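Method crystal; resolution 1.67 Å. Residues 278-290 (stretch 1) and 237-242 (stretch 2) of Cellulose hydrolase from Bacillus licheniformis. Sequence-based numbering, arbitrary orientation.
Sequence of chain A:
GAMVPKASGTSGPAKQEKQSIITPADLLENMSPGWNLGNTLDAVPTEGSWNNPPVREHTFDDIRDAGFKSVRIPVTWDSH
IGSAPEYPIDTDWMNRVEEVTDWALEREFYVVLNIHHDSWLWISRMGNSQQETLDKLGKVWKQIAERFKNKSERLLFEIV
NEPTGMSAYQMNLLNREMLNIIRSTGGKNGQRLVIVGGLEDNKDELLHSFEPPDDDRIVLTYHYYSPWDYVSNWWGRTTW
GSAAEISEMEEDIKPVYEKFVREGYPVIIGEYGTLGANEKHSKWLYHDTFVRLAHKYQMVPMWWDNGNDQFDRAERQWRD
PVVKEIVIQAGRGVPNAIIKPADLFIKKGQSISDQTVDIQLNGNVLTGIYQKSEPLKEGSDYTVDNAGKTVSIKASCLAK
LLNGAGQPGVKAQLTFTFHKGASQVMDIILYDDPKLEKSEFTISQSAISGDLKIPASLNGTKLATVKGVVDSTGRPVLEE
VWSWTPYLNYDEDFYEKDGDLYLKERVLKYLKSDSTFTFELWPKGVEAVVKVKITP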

# COMPACT_ATOMS: atom_id res chain seq x y z
N ASN A 278 -8.36 -1.15 6.38
CA ASN A 278 -9.44 -0.22 6.02
C ASN A 278 -9.84 0.82 7.07
O ASN A 278 -10.58 1.74 6.76
CB ASN A 278 -10.69 -1.01 5.58
CG ASN A 278 -11.41 -1.71 6.73
OD1 ASN A 278 -10.84 -1.97 7.79
ND2 ASN A 278 -12.67 -2.06 6.51
N GLU A 279 -9.37 0.69 8.31
CA GLU A 279 -9.74 1.66 9.32
C GLU A 279 -9.07 2.99 8.99
O GLU A 279 -7.84 3.06 8.85
CB GLU A 279 -9.38 1.18 10.73
CG GLU A 279 -10.24 1.79 11.84
CD GLU A 279 -9.45 2.69 12.80
OE1 GLU A 279 -8.31 3.04 12.47
OE2 GLU A 279 -9.98 3.03 13.88
N LYS A 280 -9.88 4.03 8.81
CA LYS A 280 -9.44 5.34 8.37
C LYS A 280 -8.37 5.99 9.21
O LYS A 280 -7.35 6.42 8.70
CB LYS A 280 -10.62 6.31 8.32
CG LYS A 280 -11.03 6.71 6.94
CD LYS A 280 -12.29 7.57 6.99
CE LYS A 280 -13.06 7.42 5.72
NZ LYS A 280 -14.44 7.97 5.87
N HIS A 281 -8.65 6.13 10.50
CA HIS A 281 -7.74 6.84 11.39
C HIS A 281 -6.36 6.20 11.38
O HIS A 281 -5.35 6.87 11.24
CB HIS A 281 -8.28 6.88 12.82
CG HIS A 281 -7.30 7.44 13.79
ND1 HIS A 281 -7.16 8.80 14.01
CD2 HIS A 281 -6.36 6.84 14.56
CE1 HIS A 281 -6.20 9.00 14.90
NE2 HIS A 281 -5.69 7.83 15.24
N SER A 282 -6.32 4.88 11.55
CA SER A 282 -5.04 4.19 11.54
C SER A 282 -4.34 4.37 10.21
O SER A 282 -3.14 4.64 10.16
CB SER A 282 -5.22 2.71 11.84
OG SER A 282 -5.69 2.51 13.17
N LYS A 283 -5.08 4.21 9.12
CA LYS A 283 -4.48 4.33 7.79
C LYS A 283 -3.87 5.71 7.56
O LYS A 283 -2.76 5.83 7.04
CB LYS A 283 -5.51 4.03 6.71
CG LYS A 283 -4.92 3.93 5.31
CD LYS A 283 -5.97 4.27 4.25
CE LYS A 283 -7.07 3.24 4.16
NZ LYS A 283 -8.18 3.74 3.26
N TRP A 284 -4.59 6.76 7.97
CA TRP A 284 -4.10 8.12 7.78
C TRP A 284 -2.87 8.36 8.65
O TRP A 284 -1.85 8.87 8.17
CB TRP A 284 -5.20 9.14 8.11
CG TRP A 284 -6.39 9.07 7.17
CD1 TRP A 284 -6.49 8.31 6.04
CD2 TRP A 284 -7.63 9.79 7.28
NE1 TRP A 284 -7.72 8.51 5.45
CE2 TRP A 284 -8.44 9.41 6.19
CE3 TRP A 284 -8.13 10.72 8.20
CZ2 TRP A 284 -9.72 9.93 5.99
CZ3 TRP A 284 -9.42 11.23 8.00
CH2 TRP A 284 -10.20 10.83 6.91
N LEU A 285 -2.95 7.98 9.92
CA LEU A 285 -1.82 8.09 10.84
C LEU A 285 -0.57 7.31 10.36
O LEU A 285 0.55 7.78 10.49
CB LEU A 285 -2.23 7.60 12.23
CG LEU A 285 -1.19 7.76 13.35
CD1 LEU A 285 -0.86 9.25 13.55
CD2 LEU A 285 -1.70 7.15 14.63
N TYR A 286 -0.78 6.10 9.85
CA TYR A 286 0.31 5.29 9.35
C TYR A 286 1.02 5.98 8.18
O TYR A 286 2.26 6.11 8.16
CB TYR A 286 -0.21 3.91 8.92
CG TYR A 286 0.89 2.96 8.46
CD1 TYR A 286 1.30 2.93 7.13
CD2 TYR A 286 1.53 2.12 9.36
CE1 TYR A 286 2.30 2.08 6.71
CE2 TYR A 286 2.52 1.26 8.94
CZ TYR A 286 2.91 1.26 7.63
OH TYR A 286 3.92 0.41 7.21
N HIS A 287 0.25 6.46 7.22
CA HIS A 287 0.86 7.08 6.05
C HIS A 287 1.57 8.39 6.41
O HIS A 287 2.71 8.62 5.99
CB HIS A 287 -0.17 7.30 4.95
CG HIS A 287 -0.51 6.06 4.19
ND1 HIS A 287 -1.40 5.11 4.66
CD2 HIS A 287 -0.07 5.60 2.99
CE1 HIS A 287 -1.49 4.13 3.78
NE2 HIS A 287 -0.69 4.39 2.76
N ASP A 288 0.93 9.24 7.21
CA ASP A 288 1.57 10.49 7.60
C ASP A 288 2.85 10.24 8.39
O ASP A 288 3.87 10.90 8.16
CB ASP A 288 0.64 11.36 8.45
CG ASP A 288 1.30 12.65 8.89
OD1 ASP A 288 1.47 13.56 8.06
OD2 ASP A 288 1.69 12.74 10.08
N THR A 289 2.81 9.27 9.30
CA THR A 289 3.95 8.99 10.15
C THR A 289 5.10 8.43 9.32
O THR A 289 6.23 8.91 9.43
CB THR A 289 3.60 7.99 11.27
OG1 THR A 289 2.53 8.52 12.06
CG2 THR A 289 4.81 7.74 12.17
N PHE A 290 4.81 7.43 8.49
CA PHE A 290 5.88 6.85 7.69
C PHE A 290 6.47 7.83 6.67
O PHE A 290 7.68 7.91 6.53
CB PHE A 290 5.43 5.59 6.94
CG PHE A 290 6.55 4.95 6.20
CD1 PHE A 290 7.54 4.25 6.89
CD2 PHE A 290 6.66 5.07 4.82
CE1 PHE A 290 8.60 3.68 6.22
CE2 PHE A 290 7.73 4.50 4.14
CZ PHE A 290 8.69 3.80 4.84
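Stretch 2 (237-242) RTTWGS

Residues 237-242 form an irregular segment, with neither helix nor strand, that packs against one side of the helix spanning residues 280-290, from its N-cap Glu279 to Thr289. The CA trace from Thr238 to Gly241 runs obliquely to the helix, but its advance is in the same N-to-C sense. Arg237 makes no contact with the helical stretch. The approach begins at Thr238, whose carbonyl O lies 3.6 Å from Glu279 CB. A water molecule reinforces this junction: it donates to Thr238 O (2.6 Å) and accepts from Glu279 N (3.0 Å), thereby linking the loop backbone to the residue at the helix N-cap.

At Thr239 the chain becomes extended (phi/psi -133/163), and Thr239 CA packs 3.3 Å from Ser282 OG, while Thr239 CG2 lies 4.1 Å from Glu279 CD. Trp240 is also extended (-147/145) and provides the main anchor. Its backbone N donates a nearly linear hydrogen bond to Ser282 OG (3.0 Å, 163°). The same hydroxyl donates to Glu279 OE1 (2.8 Å from Ser282 OG), and this carboxylate oxygen also caps the helix by accepting from Ser282 N at 2.9 Å. The loop is thus tied directly into the capping network, and the two backbones come closest here, with Ser282 CA and Trp240 CA 5.1 Å apart.

From this point the Trp240 side chain, with chi1 in the t rotamer, runs along the helix and buries its indole against the next turn. Tyr286 presents its edge to the indole face, with ring planes at 79° and Tyr286 CD2 3.7 Å from Trp240 CD2. Leu285 CG approaches Trp240 CZ3 at 4.0 Å, and further along the helix Thr289 CG2 meets the indole edge at Trp240 CH2, also at 4.0 Å.

Gly241 adopts a positive phi (138/18), and its CA rests 3.9 Å from Leu285 CD2. A CB here would clash with that methyl and with the preceding carbonyl O. The CA-to-CB bond of Ser242 points away from stretch 1, and its side chain caps a backbone N of the helix that follows.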

# COMPACT_ATOMS: atom_id res chain seq x y z
N ARG A 237 -5.49 -7.71 13.22
CA ARG A 237 -4.71 -6.51 13.55
C ARG A 237 -5.26 -5.31 12.78
O ARG A 237 -4.69 -4.89 11.77
CB ARG A 237 -3.21 -6.71 13.24
CG ARG A 237 -2.30 -5.64 13.87
CD ARG A 237 -0.81 -5.98 13.77
NE ARG A 237 0.01 -5.03 14.51
CZ ARG A 237 1.25 -5.26 14.93
NH1 ARG A 237 1.84 -6.43 14.67
NH2 ARG A 237 1.92 -4.33 15.63
N THR A 238 -6.36 -4.76 13.28
CA THR A 238 -7.15 -3.80 12.54
C THR A 238 -6.81 -2.34 12.83
O THR A 238 -7.37 -1.45 12.19
CB THR A 238 -8.65 -3.99 12.84
OG1 THR A 238 -8.88 -3.79 14.25
CG2 THR A 238 -9.12 -5.39 12.46
N THR A 239 -5.94 -2.08 13.80
CA THR A 239 -5.54 -0.70 14.07
C THR A 239 -4.03 -0.57 14.23
O THR A 239 -3.34 -1.56 14.46
CB THR A 239 -6.20 -0.13 15.35
OG1 THR A 239 -5.81 -0.93 16.47
CG2 THR A 239 -7.71 -0.13 15.21
N TRP A 240 -3.55 0.66 14.12
CA TRP A 240 -2.12 0.96 14.29
C TRP A 240 -1.95 2.34 14.90
O TRP A 240 -2.73 3.25 14.60
CB TRP A 240 -1.38 0.89 12.94
CG TRP A 240 0.11 1.12 13.02
CD1 TRP A 240 1.08 0.17 13.15
CD2 TRP A 240 0.80 2.38 12.98
NE1 TRP A 240 2.33 0.76 13.20
CE2 TRP A 240 2.18 2.11 13.08
CE3 TRP A 240 0.37 3.71 12.85
CZ2 TRP A 240 3.16 3.13 13.07
CZ3 TRP A 240 1.34 4.73 12.86
CH2 TRP A 240 2.72 4.42 12.97
N GLY A 241 -0.93 2.50 15.75
CA GLY A 241 -0.58 3.81 16.28
C GLY A 241 -0.22 3.95 17.75
O GLY A 241 -0.24 5.06 18.27
N SER A 242 0.11 2.85 18.42
CA SER A 242 0.58 2.96 19.80
C SER A 242 1.92 3.71 19.83
O SER A 242 2.59 3.85 18.80
CB SER A 242 0.74 1.58 20.44
OG SER A 242 1.85 0.91 19.86
O HOH W 1 -7.45 -1.20 9.65